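Local coordinates for uncharacterized protein (Leishmania infantum, PDB 4TYZ) that is of unknown function but, as the C-terminal GRAM domain of a longer protein, may take part in sterol binding or transfer, at residues V5-F10 against L44-S48; E16-F22 against L37-W43. All blocks are in the same frame, centred on the assembly; numbering follows the deposited sequence.

Contact 1: residues V5-F10 against L44-S48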
# COMPACT_ATOMS: atom_id res chain seq x y z
N VAL A 5 -10.22 -10.76 -1.86
CA VAL A 5 -9.37 -10.13 -2.86
C VAL A 5 -7.91 -10.45 -2.55
O VAL A 5 -7.14 -10.82 -3.45
CB VAL A 5 -9.57 -8.61 -2.92
CG1 VAL A 5 -8.63 -7.98 -3.95
CG2 VAL A 5 -11.02 -8.29 -3.26
N PHE A 6 -7.53 -10.32 -1.28
CA PHE A 6 -6.16 -10.60 -0.89
C PHE A 6 -5.77 -12.05 -1.18
O PHE A 6 -4.69 -12.31 -1.71
CB PHE A 6 -5.94 -10.30 0.59
CG PHE A 6 -4.52 -10.46 1.02
CD1 PHE A 6 -3.57 -9.53 0.65
CD2 PHE A 6 -4.11 -11.55 1.78
CE1 PHE A 6 -2.23 -9.68 1.02
CE2 PHE A 6 -2.78 -11.70 2.16
CZ PHE A 6 -1.84 -10.75 1.77
N ARG A 7 -6.65 -12.98 -0.82
CA ARG A 7 -6.31 -14.39 -0.94
C ARG A 7 -6.27 -14.84 -2.39
O ARG A 7 -5.52 -15.75 -2.73
CB ARG A 7 -7.30 -15.25 -0.16
CG ARG A 7 -7.32 -14.94 1.34
CD ARG A 7 -5.94 -15.11 1.95
NE ARG A 7 -5.95 -14.74 3.37
CZ ARG A 7 -4.86 -14.51 4.09
NH1 ARG A 7 -3.65 -14.62 3.54
NH2 ARG A 7 -4.97 -14.18 5.37
N LYS A 8 -7.06 -14.21 -3.24
CA LYS A 8 -6.98 -14.48 -4.67
C LYS A 8 -5.69 -13.91 -5.28
O LYS A 8 -5.06 -14.55 -6.13
CB LYS A 8 -8.21 -13.91 -5.39
CG LYS A 8 -8.26 -14.21 -6.89
CD LYS A 8 -9.63 -13.94 -7.47
CE LYS A 8 -10.03 -12.49 -7.30
NZ LYS A 8 -9.18 -11.58 -8.11
N SER A 9 -5.30 -12.72 -4.83
CA SER A 9 -4.24 -11.98 -5.50
C SER A 9 -2.84 -12.38 -5.07
O SER A 9 -1.88 -12.23 -5.83
CB SER A 9 -4.42 -10.48 -5.26
OG SER A 9 -5.61 -10.03 -5.90
N PHE A 10 -2.72 -12.88 -3.85
CA PHE A 10 -1.40 -13.13 -3.27
C PHE A 10 -1.33 -14.52 -2.63
O PHE A 10 -1.18 -14.64 -1.42
CB PHE A 10 -1.06 -12.06 -2.22
CG PHE A 10 -1.10 -10.66 -2.76
CD1 PHE A 10 -0.05 -10.16 -3.51
CD2 PHE A 10 -2.23 -9.86 -2.57
CE1 PHE A 10 -0.10 -8.86 -4.03
CE2 PHE A 10 -2.28 -8.57 -3.10
CZ PHE A 10 -1.21 -8.08 -3.82
N LEU A 44 3.73 -5.43 2.53
CA LEU A 44 2.90 -4.33 2.10
C LEU A 44 2.44 -4.65 0.70
O LEU A 44 3.26 -4.81 -0.20
CB LEU A 44 3.68 -3.02 2.13
CG LEU A 44 2.83 -1.87 1.61
CD1 LEU A 44 1.61 -1.73 2.48
CD2 LEU A 44 3.65 -0.58 1.56
N CYS A 45 1.13 -4.76 0.50
CA CYS A 45 0.60 -5.19 -0.80
C CYS A 45 -0.46 -4.25 -1.32
O CYS A 45 -1.14 -3.58 -0.56
CB CYS A 45 -0.02 -6.59 -0.71
SG CYS A 45 1.05 -7.81 0.08
N PHE A 46 -0.60 -4.23 -2.64
CA PHE A 46 -1.66 -3.46 -3.27
C PHE A 46 -2.27 -4.28 -4.39
O PHE A 46 -1.54 -4.88 -5.17
CB PHE A 46 -1.13 -2.13 -3.83
CG PHE A 46 -2.16 -1.34 -4.57
CD1 PHE A 46 -2.94 -0.41 -3.91
CD2 PHE A 46 -2.37 -1.54 -5.93
CE1 PHE A 46 -3.92 0.32 -4.59
CE2 PHE A 46 -3.35 -0.83 -6.62
CZ PHE A 46 -4.11 0.11 -5.95
N GLN A 47 -3.60 -4.29 -4.48
CA GLN A 47 -4.30 -4.87 -5.62
C GLN A 47 -5.28 -3.86 -6.20
O GLN A 47 -6.09 -3.29 -5.47
CB GLN A 47 -5.04 -6.15 -5.22
CG GLN A 47 -5.95 -6.73 -6.32
CD GLN A 47 -5.18 -7.15 -7.55
OE1 GLN A 47 -4.25 -7.96 -7.48
NE2 GLN A 47 -5.56 -6.60 -8.71
N SER A 48 -5.23 -3.65 -7.52
CA SER A 48 -6.20 -2.82 -8.21
C SER A 48 -7.59 -3.45 -8.16
O SER A 48 -7.74 -4.66 -8.31
CB SER A 48 -5.78 -2.61 -9.67
OG SER A 48 -4.51 -2.01 -9.77
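Cys45 meets two phenylalanine rings of 5-10 in different ways. Its SG sits over the face of Phe10, almost on the ring normal and 4.3 Å from the centroid. The same sulfur lies at the edge of Phe6, 3.9 Å from Phe6 CE1. SG thus makes two sulfur-aromatic contacts, one to a face and one to an edge. CB of Cys45 shares the Phe10 face, offset toward the rim at CZ, as a CH-pi contact 4.0 Å from the centroid. Phe10 is the first residue past the helix; its CB points toward the strand, and its CZ edge comes 3.5 Å from the carbonyl oxygen of Phe46.

Apolar packing is lighter at the other end of the strand, where Val5 CG1 rests against Gln47 CG at 3.8 Å. With CG anti to the backbone N (chi1 173°) and a bend at chi2, Gln47 brings its amide round to Ser9.

The polar part centres on Ser9 OG, which lies 2.9 Å from Gln47 OE1 and 3.0 Å from Val5 O; its single proton could serve either acceptor. The amide's other end is fixed by a straight bond, NE2 to Ser48 O (167°), lying in the amide plane and on a carbonyl lone pair.

The helical turns 5-9 thus run nearly perpendicular to 44-48, packing an N-terminal helix across the antiparallel sheet of this PH-like GRAM domain.

Contact 2: residues E16-F22 against L37-W43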
# COMPACT_ATOMS: atom_id res chain seq x y z
N GLU A 16 0.01 -15.45 5.67
CA GLU A 16 0.04 -14.12 6.29
C GLU A 16 -1.34 -13.71 6.79
O GLU A 16 -2.31 -13.81 6.06
CB GLU A 16 0.52 -13.08 5.28
CG GLU A 16 1.98 -13.20 4.90
CD GLU A 16 2.89 -12.76 6.02
OE1 GLU A 16 2.86 -11.56 6.37
OE2 GLU A 16 3.61 -13.61 6.57
N THR A 17 -1.41 -13.24 8.03
CA THR A 17 -2.65 -12.65 8.50
C THR A 17 -2.84 -11.26 7.88
O THR A 17 -1.87 -10.53 7.64
CB THR A 17 -2.70 -12.53 10.02
OG1 THR A 17 -1.49 -11.90 10.47
CG2 THR A 17 -2.82 -13.90 10.65
N LEU A 18 -4.09 -10.92 7.61
CA LEU A 18 -4.40 -9.60 7.09
C LEU A 18 -4.68 -8.70 8.29
O LEU A 18 -5.72 -8.83 8.95
CB LEU A 18 -5.59 -9.66 6.13
CG LEU A 18 -5.90 -8.34 5.42
CD1 LEU A 18 -4.69 -7.86 4.63
CD2 LEU A 18 -7.11 -8.48 4.50
N LEU A 19 -3.74 -7.81 8.59
CA LEU A 19 -3.85 -6.97 9.78
C LEU A 19 -4.75 -5.77 9.54
O LEU A 19 -5.48 -5.36 10.44
CB LEU A 19 -2.47 -6.48 10.22
CG LEU A 19 -1.47 -7.58 10.59
CD1 LEU A 19 -0.13 -6.96 10.93
CD2 LEU A 19 -2.01 -8.40 11.75
N ASP A 20 -4.68 -5.21 8.35
CA ASP A 20 -5.47 -4.02 8.03
C ASP A 20 -5.53 -3.84 6.53
O ASP A 20 -4.75 -4.44 5.78
CB ASP A 20 -4.88 -2.78 8.70
CG ASP A 20 -5.95 -1.82 9.21
OD1 ASP A 20 -5.66 -1.07 10.17
OD2 ASP A 20 -7.07 -1.83 8.66
N SER A 21 -6.46 -3.01 6.08
CA SER A 21 -6.55 -2.69 4.67
C SER A 21 -7.15 -1.32 4.49
O SER A 21 -7.91 -0.84 5.35
CB SER A 21 -7.38 -3.73 3.91
OG SER A 21 -8.71 -3.75 4.40
N PHE A 22 -6.81 -0.69 3.37
CA PHE A 22 -7.17 0.70 3.12
C PHE A 22 -7.49 0.95 1.66
O PHE A 22 -6.80 0.44 0.77
CB PHE A 22 -6.02 1.63 3.56
CG PHE A 22 -5.77 1.59 5.04
CD1 PHE A 22 -6.50 2.40 5.89
CD2 PHE A 22 -4.82 0.74 5.57
CE1 PHE A 22 -6.28 2.35 7.26
CE2 PHE A 22 -4.59 0.69 6.94
CZ PHE A 22 -5.33 1.50 7.78
N LEU A 37 -4.86 -1.24 -0.39
CA LEU A 37 -3.60 -1.45 0.31
C LEU A 37 -3.82 -2.49 1.39
O LEU A 37 -4.75 -2.36 2.18
CB LEU A 37 -3.11 -0.13 0.91
CG LEU A 37 -1.74 -0.20 1.55
CD1 LEU A 37 -0.75 -0.35 0.42
CD2 LEU A 37 -1.46 1.05 2.38
N PHE A 38 -2.99 -3.54 1.41
CA PHE A 38 -3.06 -4.58 2.43
C PHE A 38 -1.83 -4.56 3.31
O PHE A 38 -0.71 -4.50 2.82
CB PHE A 38 -3.17 -5.97 1.80
CG PHE A 38 -4.33 -6.13 0.85
CD1 PHE A 38 -5.57 -6.50 1.32
CD2 PHE A 38 -4.16 -5.93 -0.51
CE1 PHE A 38 -6.63 -6.68 0.44
CE2 PHE A 38 -5.21 -6.10 -1.39
CZ PHE A 38 -6.45 -6.48 -0.91
N ILE A 39 -2.04 -4.66 4.62
CA ILE A 39 -0.94 -4.71 5.58
C ILE A 39 -0.95 -6.07 6.27
O ILE A 39 -1.95 -6.47 6.86
CB ILE A 39 -1.07 -3.57 6.59
CG1 ILE A 39 -0.88 -2.23 5.85
CG2 ILE A 39 -0.06 -3.72 7.71
CD1 ILE A 39 -1.28 -1.05 6.64
N THR A 40 0.15 -6.79 6.14
CA THR A 40 0.32 -8.06 6.81
C THR A 40 1.56 -7.96 7.69
O THR A 40 2.23 -6.92 7.70
CB THR A 40 0.43 -9.24 5.80
OG1 THR A 40 1.77 -9.33 5.29
CG2 THR A 40 -0.55 -9.06 4.65
N PRO A 41 1.86 -9.00 8.49
CA PRO A 41 3.03 -8.81 9.35
C PRO A 41 4.36 -8.63 8.59
O PRO A 41 5.24 -7.93 9.09
CB PRO A 41 3.06 -10.11 10.17
CG PRO A 41 1.61 -10.55 10.21
CD PRO A 41 1.07 -10.19 8.85
N HIS A 42 4.48 -9.20 7.39
CA HIS A 42 5.75 -9.12 6.65
C HIS A 42 5.67 -8.35 5.34
O HIS A 42 6.72 -8.03 4.76
CB HIS A 42 6.28 -10.52 6.36
CG HIS A 42 6.63 -11.30 7.59
ND1 HIS A 42 5.89 -12.37 8.03
CD2 HIS A 42 7.63 -11.13 8.48
CE1 HIS A 42 6.42 -12.84 9.14
NE2 HIS A 42 7.48 -12.11 9.44
N TRP A 43 4.46 -8.04 4.88
CA TRP A 43 4.27 -7.50 3.53
C TRP A 43 3.35 -6.31 3.44
O TRP A 43 2.35 -6.19 4.16
CB TRP A 43 3.71 -8.59 2.58
CG TRP A 43 4.65 -9.75 2.44
CD1 TRP A 43 4.76 -10.82 3.28
CD2 TRP A 43 5.62 -9.94 1.41
NE1 TRP A 43 5.75 -11.67 2.84
CE2 TRP A 43 6.30 -11.15 1.69
CE3 TRP A 43 6.00 -9.21 0.27
CZ2 TRP A 43 7.31 -11.66 0.87
CZ3 TRP A 43 7.01 -9.70 -0.54
CH2 TRP A 43 7.66 -10.92 -0.23
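Ile39 and Phe22 meet on the sheet face covered by helix 96-107: CD1 of Ile39 touches the edge of the Phe22 ring at CE2, 3.8 Å away. On the reverse face, which Phe38 shares with Ser21, Leu18 CD1 meets the edge of the Phe38 ring, 3.7 Å from Phe38 CD1. Although CB of Leu18 points away from 37-43, CG anti to its own N (chi1 -174°) brings the CD1 branch to Phe38.

Between these faces run the backbones of the hairpin formed by strands 20-28 and 31-39. Phe22 with Leu37 and Asp20 with Ile39 are hydrogen-bonded antiparallel pairs, Ser21 with Phe38 a non-hydrogen-bonded one. Leu19 and Asp20 both face Ile39 in a classic beta bulge: Leu19 N gives Ile39 O a 2.8 Å bond almost in line with the carbonyl, Asp20 N a weak one.

Farther out, Leu19 CD1 packs 3.8 Å from Pro41 N. There the Glu16 carboxylate takes three bonds from Thr40 and His42. OE1 accepts Thr40 OG1 (2.7 Å) on its anti lone pair and His42 N on the syn side. OE2, also met on its syn side, receives His42 ND1 at 3.0 Å, nearly straight (173°). Both His42 donors stand about 20° out of the carboxylate plane, while OE2 lies in the plane of the imidazole.

The centres of contacts 1 and 2 are about 9 Å apart, and the two share one antiparallel sheet, in which strands 31-39 and 43-48 are neighbours. Along the chain, 5-10 comes first and 44-48 last, with both segments of contact 2 in between. The two areas touch directly: Cys45 O probably accepts a hydrogen bond from Phe38 N, and Arg7 NH2 from helix 2-9 probably bonds Glu16 O. The Phe6 ring also meets Phe38, so the core of contact 1 continues onto the 31-39 strand. Together they tie the N-terminal helix and the segment leading into strand 20-28 to the first three strands of the GRAM domain.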